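Local coordinates for protein probable sugar kinase (Clostridium perfringens, PDB 3KZH) that probably phosphorylates a sugar or sugar-like substrate as a kinase of the pfkB (ribokinase-like) family, at residues Gly21-Ser26 with Asn31-His36; Ser63-Asp68 with Ser73-Ser78; Ala14-Val19 with Ala114-Ile119. One frame throughout, in Å; residues are numbered along the deposited sequence.

Interaction 1: Gly21-Ser26 with Asn31-His36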
loop_
_atom_site.group_PDB
_atom_site.type_symbol
_atom_site.label_atom_id
_atom_site.label_comp_id
_atom_site.label_asym_id
_atom_site.label_seq_id
_atom_site.Cartn_x
_atom_site.Cartn_y
_atom_site.Cartn_z
ATOM N N GLY A 21 6.683 10.294 -2.160
ATOM C CA GLY A 21 5.812 11.426 -2.441
ATOM C C GLY A 21 6.594 12.502 -3.163
ATOM O O GLY A 21 7.515 13.080 -2.591
ATOM N N PHE A 22 6.256 12.735 -4.431
ATOM C CA PHE A 22 6.924 13.740 -5.263
ATOM C C PHE A 22 6.108 15.028 -5.278
ATOM O O PHE A 22 4.953 15.010 -5.704
ATOM C CB PHE A 22 7.075 13.237 -6.711
ATOM C CG PHE A 22 7.889 11.978 -6.849
ATOM C CD1 PHE A 22 9.261 12.043 -7.172
ATOM C CD2 PHE A 22 7.291 10.711 -6.673
ATOM C CE1 PHE A 22 10.040 10.853 -7.317
ATOM C CE2 PHE A 22 8.054 9.520 -6.816
ATOM C CZ PHE A 22 9.432 9.593 -7.138
ATOM N N SER A 23 6.713 16.139 -4.854
ATOM C CA SER A 23 6.037 17.445 -4.827
ATOM C C SER A 23 5.758 18.006 -6.225
ATOM O O SER A 23 6.653 18.033 -7.070
ATOM C CB SER A 23 6.854 18.478 -4.036
ATOM O OG SER A 23 6.949 18.175 -2.657
ATOM N N LYS A 24 4.501 18.405 -6.456
ATOM C CA LYS A 24 4.057 18.996 -7.730
ATOM C C LYS A 24 3.812 20.508 -7.580
ATOM O O LYS A 24 3.122 21.140 -8.385
ATOM C CB LYS A 24 2.803 18.277 -8.264
ATOM C CG LYS A 24 3.049 16.844 -8.763
ATOM C CD LYS A 24 3.992 16.818 -9.960
ATOM C CE LYS A 24 4.396 15.412 -10.325
ATOM N NZ LYS A 24 5.350 15.422 -11.469
ATOM N N ALA A 25 4.383 21.052 -6.512
ATOM C CA ALA A 25 4.338 22.465 -6.152
ATOM C C ALA A 25 5.522 22.685 -5.224
ATOM O O ALA A 25 6.069 21.709 -4.688
ATOM C CB ALA A 25 3.060 22.806 -5.425
ATOM N N SER A 26 5.890 23.954 -5.016
ATOM C CA SER A 26 7.008 24.329 -4.142
ATOM C C SER A 26 6.861 23.790 -2.725
ATOM O O SER A 26 5.855 24.042 -2.061
ATOM C CB SER A 26 7.189 25.850 -4.101
ATOM O OG SER A 26 7.718 26.337 -5.325
ATOM N N ASN A 31 3.826 22.048 6.150
ATOM C CA ASN A 31 2.768 22.348 5.189
ATOM C C ASN A 31 2.434 21.181 4.242
ATOM O O ASN A 31 3.318 20.440 3.799
ATOM C CB ASN A 31 3.187 23.613 4.406
ATOM C CG ASN A 31 2.234 23.973 3.274
ATOM O OD1 ASN A 31 1.035 24.171 3.486
ATOM N ND2 ASN A 31 2.771 24.056 2.062
ATOM N N SER A 32 1.140 21.042 3.953
ATOM C CA SER A 32 0.602 20.026 3.048
ATOM C C SER A 32 0.870 20.461 1.597
ATOM O O SER A 32 0.281 21.433 1.115
ATOM C CB SER A 32 -0.903 19.861 3.309
ATOM O OG SER A 32 -1.502 18.937 2.419
ATOM N N THR A 33 1.796 19.766 0.935
ATOM C CA THR A 33 2.181 20.061 -0.451
ATOM C C THR A 33 1.463 19.128 -1.442
ATOM O O THR A 33 1.383 17.928 -1.199
ATOM C CB THR A 33 3.722 19.869 -0.659
ATOM O OG1 THR A 33 4.444 20.502 0.403
ATOM C CG2 THR A 33 4.182 20.466 -1.985
ATOM N N PRO A 34 0.885 19.667 -2.542
ATOM C CA PRO A 34 0.222 18.754 -3.485
ATOM C C PRO A 34 1.262 17.945 -4.268
ATOM O O PRO A 34 2.316 18.476 -4.645
ATOM C CB PRO A 34 -0.584 19.700 -4.380
ATOM C CG PRO A 34 0.168 20.964 -4.313
ATOM C CD PRO A 34 0.536 21.062 -2.864
ATOM N N GLY A 35 0.999 16.653 -4.432
ATOM C CA GLY A 35 1.945 15.819 -5.140
ATOM C C GLY A 35 1.461 14.491 -5.675
ATOM O O GLY A 35 0.262 14.243 -5.783
ATOM N N HIS A 36 2.428 13.653 -6.037
ATOM C CA HIS A 36 2.165 12.335 -6.586
ATOM C C HIS A 36 2.818 11.251 -5.740
ATOM O O HIS A 36 4.022 11.291 -5.490
ATOM C CB HIS A 36 2.658 12.258 -8.039
ATOM C CG HIS A 36 2.327 10.968 -8.724
ATOM N ND1 HIS A 36 1.058 10.430 -8.719
ATOM C CD2 HIS A 36 3.101 10.103 -9.417
ATOM C CE1 HIS A 36 1.067 9.288 -9.383
ATOM N NE2 HIS A 36 2.292 9.066 -9.817
HETATM O O HOH W 1 4.159 23.467 -0.173
#

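Interaction 2: Ser63-Asp68 with Ser73-Ser78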
loop_
_atom_site.group_PDB
_atom_site.type_symbol
_atom_site.label_atom_id
_atom_site.label_comp_id
_atom_site.label_asym_id
_atom_site.label_seq_id
_atom_site.Cartn_x
_atom_site.Cartn_y
_atom_site.Cartn_z
ATOM N N SER A 63 11.412 -14.607 3.163
ATOM C CA SER A 63 11.656 -13.253 3.610
ATOM C C SER A 63 11.132 -13.005 5.007
ATOM O O SER A 63 10.878 -13.947 5.768
ATOM C CB SER A 63 11.018 -12.279 2.615
ATOM O OG SER A 63 11.556 -10.968 2.733
ATOM N N ILE A 64 11.041 -11.721 5.350
ATOM C CA ILE A 64 10.544 -11.248 6.635
ATOM C C ILE A 64 9.408 -10.249 6.362
ATOM O O ILE A 64 9.641 -9.146 5.874
ATOM C CB ILE A 64 11.667 -10.553 7.448
ATOM C CG1 ILE A 64 12.763 -11.562 7.832
ATOM C CG2 ILE A 64 11.083 -9.872 8.664
ATOM C CD1 ILE A 64 14.029 -10.943 8.395
ATOM N N LEU A 65 8.181 -10.665 6.649
ATOM C CA LEU A 65 7.020 -9.805 6.469
ATOM C C LEU A 65 6.502 -9.324 7.822
ATOM O O LEU A 65 7.022 -9.727 8.873
ATOM C CB LEU A 65 5.920 -10.523 5.691
ATOM C CG LEU A 65 6.195 -10.868 4.233
ATOM C CD1 LEU A 65 5.073 -11.720 3.736
ATOM C CD2 LEU A 65 6.355 -9.623 3.383
ATOM N N GLY A 66 5.460 -8.496 7.795
ATOM C CA GLY A 66 4.941 -7.962 9.035
ATOM C C GLY A 66 3.489 -8.071 9.409
ATOM O O GLY A 66 3.099 -7.384 10.347
ATOM N N ASN A 67 2.686 -8.868 8.694
ATOM C CA ASN A 67 1.247 -9.069 9.007
ATOM C C ASN A 67 0.331 -7.857 8.700
ATOM O O ASN A 67 -0.897 -7.987 8.638
ATOM C CB ASN A 67 1.105 -9.572 10.475
ATOM C CG ASN A 67 -0.327 -9.815 10.909
ATOM O OD1 ASN A 67 -1.052 -10.600 10.299
ATOM N ND2 ASN A 67 -0.736 -9.141 11.981
ATOM N N ASP A 68 0.941 -6.706 8.429
ATOM C CA ASP A 68 0.225 -5.472 8.116
ATOM C C ASP A 68 -0.264 -5.418 6.658
ATOM O O ASP A 68 -0.204 -6.423 5.945
ATOM C CB ASP A 68 1.120 -4.264 8.448
ATOM C CG ASP A 68 2.527 -4.386 7.869
ATOM O OD1 ASP A 68 2.759 -5.269 7.023
ATOM O OD2 ASP A 68 3.401 -3.587 8.252
ATOM N N SER A 73 0.335 -6.841 0.496
ATOM C CA SER A 73 0.673 -6.295 -0.825
ATOM C C SER A 73 1.766 -7.132 -1.497
ATOM O O SER A 73 1.642 -7.503 -2.669
ATOM C CB SER A 73 1.147 -4.846 -0.702
ATOM O OG SER A 73 0.144 -4.006 -0.184
ATOM N N ILE A 74 2.812 -7.444 -0.725
ATOM C CA ILE A 74 3.949 -8.261 -1.172
ATOM C C ILE A 74 3.443 -9.669 -1.518
ATOM O O ILE A 74 3.675 -10.140 -2.631
ATOM C CB ILE A 74 5.058 -8.371 -0.067
ATOM C CG1 ILE A 74 5.622 -6.995 0.295
ATOM C CG2 ILE A 74 6.197 -9.305 -0.510
ATOM C CD1 ILE A 74 6.719 -6.455 -0.628
ATOM N N VAL A 75 2.686 -10.282 -0.601
ATOM C CA VAL A 75 2.142 -11.628 -0.787
ATOM C C VAL A 75 1.285 -11.737 -2.037
ATOM O O VAL A 75 1.472 -12.664 -2.826
ATOM C CB VAL A 75 1.362 -12.140 0.464
ATOM C CG1 VAL A 75 0.888 -13.581 0.255
ATOM C CG2 VAL A 75 2.236 -12.130 1.660
ATOM N N GLU A 76 0.410 -10.752 -2.251
ATOM C CA GLU A 76 -0.447 -10.734 -3.439
ATOM C C GLU A 76 0.348 -10.603 -4.735
ATOM O O GLU A 76 0.036 -11.272 -5.719
ATOM C CB GLU A 76 -1.517 -9.630 -3.357
ATOM C CG GLU A 76 -2.767 -10.012 -2.547
ATOM C CD GLU A 76 -3.426 -11.317 -3.015
ATOM O OE1 GLU A 76 -3.788 -11.426 -4.213
ATOM O OE2 GLU A 76 -3.560 -12.240 -2.184
ATOM N N HIS A 77 1.421 -9.807 -4.702
ATOM C CA HIS A 77 2.282 -9.624 -5.873
ATOM C C HIS A 77 3.059 -10.915 -6.162
ATOM O O HIS A 77 3.244 -11.278 -7.317
ATOM C CB HIS A 77 3.235 -8.447 -5.662
ATOM C CG HIS A 77 4.071 -8.114 -6.861
ATOM N ND1 HIS A 77 3.549 -7.522 -7.991
ATOM C CD2 HIS A 77 5.393 -8.273 -7.098
ATOM C CE1 HIS A 77 4.517 -7.331 -8.871
ATOM N NE2 HIS A 77 5.643 -7.778 -8.353
ATOM N N SER A 78 3.421 -11.632 -5.094
ATOM C CA SER A 78 4.139 -12.899 -5.197
ATOM C C SER A 78 3.303 -14.016 -5.807
ATOM O O SER A 78 3.834 -14.859 -6.525
ATOM C CB SER A 78 4.724 -13.309 -3.838
ATOM O OG SER A 78 3.756 -13.722 -2.895
#

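Interaction 3: Ala14-Val19 with Ala114-Ile119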
loop_
_atom_site.group_PDB
_atom_site.type_symbol
_atom_site.label_atom_id
_atom_site.label_comp_id
_atom_site.label_asym_id
_atom_site.label_seq_id
_atom_site.Cartn_x
_atom_site.Cartn_y
_atom_site.Cartn_z
ATOM N N ALA A 14 15.668 -9.697 2.515
ATOM C CA ALA A 14 14.677 -8.639 2.751
ATOM C C ALA A 14 13.690 -8.256 1.633
ATOM O O ALA A 14 13.970 -8.431 0.451
ATOM C CB ALA A 14 15.393 -7.393 3.249
ATOM N N SER A 15 12.521 -7.771 2.056
ATOM C CA SER A 15 11.441 -7.282 1.191
ATOM C C SER A 15 11.091 -5.909 1.741
ATOM O O SER A 15 10.721 -5.782 2.909
ATOM C CB SER A 15 10.176 -8.140 1.276
ATOM O OG SER A 15 10.320 -9.377 0.633
ATOM N N VAL A 16 11.209 -4.885 0.901
ATOM C CA VAL A 16 10.902 -3.520 1.307
ATOM C C VAL A 16 9.829 -2.918 0.407
ATOM O O VAL A 16 9.847 -3.127 -0.805
ATOM C CB VAL A 16 12.162 -2.590 1.223
ATOM C CG1 VAL A 16 11.861 -1.206 1.836
ATOM C CG2 VAL A 16 13.381 -3.222 1.897
ATOM N N VAL A 17 8.893 -2.182 1.009
ATOM C CA VAL A 17 7.866 -1.470 0.251
ATOM C C VAL A 17 8.269 0.010 0.309
ATOM O O VAL A 17 8.361 0.574 1.390
ATOM C CB VAL A 17 6.426 -1.638 0.844
ATOM C CG1 VAL A 17 5.417 -0.787 0.058
ATOM C CG2 VAL A 17 5.980 -3.088 0.785
ATOM N N ASP A 18 8.566 0.607 -0.843
ATOM C CA ASP A 18 8.931 2.025 -0.929
ATOM C C ASP A 18 7.699 2.889 -1.238
ATOM O O ASP A 18 6.921 2.566 -2.133
ATOM C CB ASP A 18 9.979 2.251 -2.020
ATOM C CG ASP A 18 11.356 1.729 -1.646
ATOM O OD1 ASP A 18 11.789 1.913 -0.494
ATOM O OD2 ASP A 18 12.029 1.161 -2.530
ATOM N N VAL A 19 7.488 3.936 -0.440
ATOM C CA VAL A 19 6.367 4.874 -0.623
ATOM C C VAL A 19 6.976 6.270 -0.805
ATOM O O VAL A 19 7.471 6.876 0.144
ATOM C CB VAL A 19 5.365 4.858 0.580
ATOM C CG1 VAL A 19 4.106 5.652 0.230
ATOM C CG2 VAL A 19 4.970 3.427 0.960
ATOM N N ALA A 114 12.110 5.619 8.053
ATOM C CA ALA A 114 12.625 4.272 7.769
ATOM C C ALA A 114 12.117 3.263 8.804
ATOM O O ALA A 114 12.487 3.331 9.973
ATOM C CB ALA A 114 14.159 4.286 7.749
ATOM N N ASP A 115 11.247 2.352 8.374
ATOM C CA ASP A 115 10.686 1.321 9.250
ATOM C C ASP A 115 11.371 -0.012 8.894
ATOM O O ASP A 115 10.715 -1.014 8.594
ATOM C CB ASP A 115 9.169 1.248 9.036
ATOM C CG ASP A 115 8.426 0.572 10.189
ATOM O OD1 ASP A 115 9.059 -0.054 11.068
ATOM O OD2 ASP A 115 7.179 0.663 10.206
HETATM N N MSE A 116 12.702 0.002 8.985
HETATM C CA MSE A 116 13.583 -1.129 8.669
HETATM C C MSE A 116 13.859 -2.065 9.843
HETATM O O MSE A 116 14.799 -2.870 9.808
HETATM C CB MSE A 116 14.916 -0.586 8.126
HETATM C CG MSE A 116 14.791 0.387 6.947
HETATM SE SE MSE A 116 13.746 -0.355 5.489
HETATM C CE MSE A 116 15.264 -0.871 4.353
ATOM N N LYS A 117 12.996 -1.980 10.850
ATOM C CA LYS A 117 13.095 -2.745 12.088
ATOM C C LYS A 117 13.121 -4.270 11.928
ATOM O O LYS A 117 14.065 -4.928 12.376
ATOM C CB LYS A 117 11.940 -2.327 13.008
ATOM C CG LYS A 117 11.937 -2.922 14.409
ATOM C CD LYS A 117 10.566 -3.505 14.716
ATOM C CE LYS A 117 10.350 -3.684 16.210
ATOM N NZ LYS A 117 10.190 -2.368 16.892
ATOM N N SER A 118 12.109 -4.800 11.244
ATOM C CA SER A 118 11.934 -6.233 11.025
ATOM C C SER A 118 13.027 -7.040 10.322
ATOM O O SER A 118 13.084 -8.259 10.493
ATOM C CB SER A 118 10.592 -6.477 10.353
ATOM O OG SER A 118 9.541 -6.162 11.246
ATOM N N ILE A 119 13.911 -6.367 9.581
ATOM C CA ILE A 119 15.018 -7.022 8.863
ATOM C C ILE A 119 15.973 -7.769 9.814
ATOM O O ILE A 119 16.411 -8.886 9.511
ATOM C CB ILE A 119 15.797 -5.994 7.969
ATOM C CG1 ILE A 119 14.878 -5.499 6.850
ATOM C CG2 ILE A 119 17.060 -6.626 7.338
ATOM C CD1 ILE A 119 15.425 -4.366 6.007
#

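Interaction 1: Gly21-Ser26 with Asn31-His36
Thr33 turns its methyl CG2 anti to the backbone N, chi1 -47° for OG1, and the methyl reaches across to the other segment, 3.5 Å from Ala25 O just past the end of strand 16-23, and beside Ser23 OG. The same torsion leaves Thr33 OG1 on the other branch, 3.0 Å from a water that donates to Ser26 O, so one water links Thr33 and Ser26 beyond the last backbone bond. Ser23 OG is hydrogen-bonded to Leu103 O, on the far flank of its strand. Three backbone bonds make the main junction. Phe22 N donates to His36 O at 2.9 Å, nearly straight at 175°, and His36 N returns the bond to Phe22 O; farther on, Lys24 N meets Pro34 O at 2.8 Å. His36 O also sits at the edge of the Phe22 ring, in its plane, 3.5 Å from CD2. Ala25 CB packs on Pro34 CG at 3.6 Å. Residues Ser32 to Pro34 pair in parallel with a strand of the second subunit, which carries the sheet across the interface. Antiparallel pairing of consecutive strands joined by a loop marks the beta hairpin of the four-stranded lid sheet of ribokinase-like kinases.

Interaction 2: Ser63-Asp68 with Ser73-Ser78
This is a small, buried, wholly apolar contact between the short strand 64-65 and the helix 69-81 that follows it, carried on the strand side by the single side chain of Leu65. Its size supports that reading: about 119 Å² is buried over both segments, and the nearest CA pair, Leu65 and Ile74, is still 8.4 Å apart, so side chains alone bridge the gap. Leu65 points its CB at the helix, and with CG anti to the carbonyl carbon (chi1 -67°) its two methyls come to lie against different helix residues. CD2 rests against the branch point of Ile74, 3.9 Å from CB and equally near CG2. CD1 goes to the neighbouring residue instead, meeting Val75 CG2 at 3.5 Å, the valine methyl that stands beside its backbone N. One leucine fork thus straddles two successive helix residues, its chain running at a slant to both.

The helix is regular here, with Ser78 N bonded to Ile74 O at 2.9 Å. Beyond the segments, Met85 and Phe41 pack on Ile74, while backbone bonds from Leu65 to Met89 and Ile91 anchor the strand. Asp68, at the N-cap position, reaches Gly71 N by a weak hydrogen bond from OD1, the atom that also bonds Thr96 OG1. A strand leading through a tight loop into a capped helix that folds back over it is a strand-loop-helix unit, here within the alpha/beta domain of a ribokinase-like fold.

Interaction 3: Ala14-Val19 with Ala114-Ile119
Val16 overlaps the bent end of Met116, a selenomethionine, with the two side chains crossing at about a right angle. The valine presents both branches: CG2 lies 3.9 Å from the terminal CE, while CG1 comes within 4.2 Å of SE. Bends at chi2 (-54°) and chi3 (-101°) are what bring this end in, for the side chain does not leave its backbone aimed at the other segment. The backbones stay well separated, with 8.2 Å between the CA atoms of Val16 and Met116.

A second apolar touch lies next to the first. Ala14 CB points at Ile119, whose CG1 and CD1 both stand 4.1 Å from it. Ile119 carries CG1 anti to the carbonyl carbon (chi1 -66°), and its extended CD1 end swings nearer to Ala14 than the direction of its CB would suggest; Pro97 packs on the same isoleucine.

In the four-stranded sheet that forms the lid of ribokinase-like kinases, strands 16-23 and 109-115 are not neighbours, since 98-103 runs between them. The contact therefore joins the approach to one strand with the exit from the other, at the end of the sheet nearer the chain's centre. Within 114-119, Asp115 OD1 is bonded to Ser95 OG and Ser118 OG to Ser95 O, which tether it to the segment before strand 98-103. Asp115 OD2 instead accepts from Val37 N of the second subunit, and Ala114 continues the sheet into that chain.

From the N terminus, the first segment met is Ala14-Val19, whose partner Ala114-Ile119 comes after 94 intervening residues, so interaction 3 closes a loop holding the other two contacts. Within it, interaction 1 closes first, its segments four residues apart in the hairpin of strands 16-23 and 32-42; interaction 2 then closes separately, four helical residues apart. These two follow in series, with nearest atoms about 16 Å apart. Interactions 1 and 3 share strand 16-23 and both reach the second subunit, marking distant parts of the lid sheet. Interactions 2 and 3 touch directly: Ser63 OG lies 2.9 Å from Ser15 OG, a probable hydrogen bond, and Ile64 packs on Ser118 and Ile119, tying sheet to alpha/beta domain.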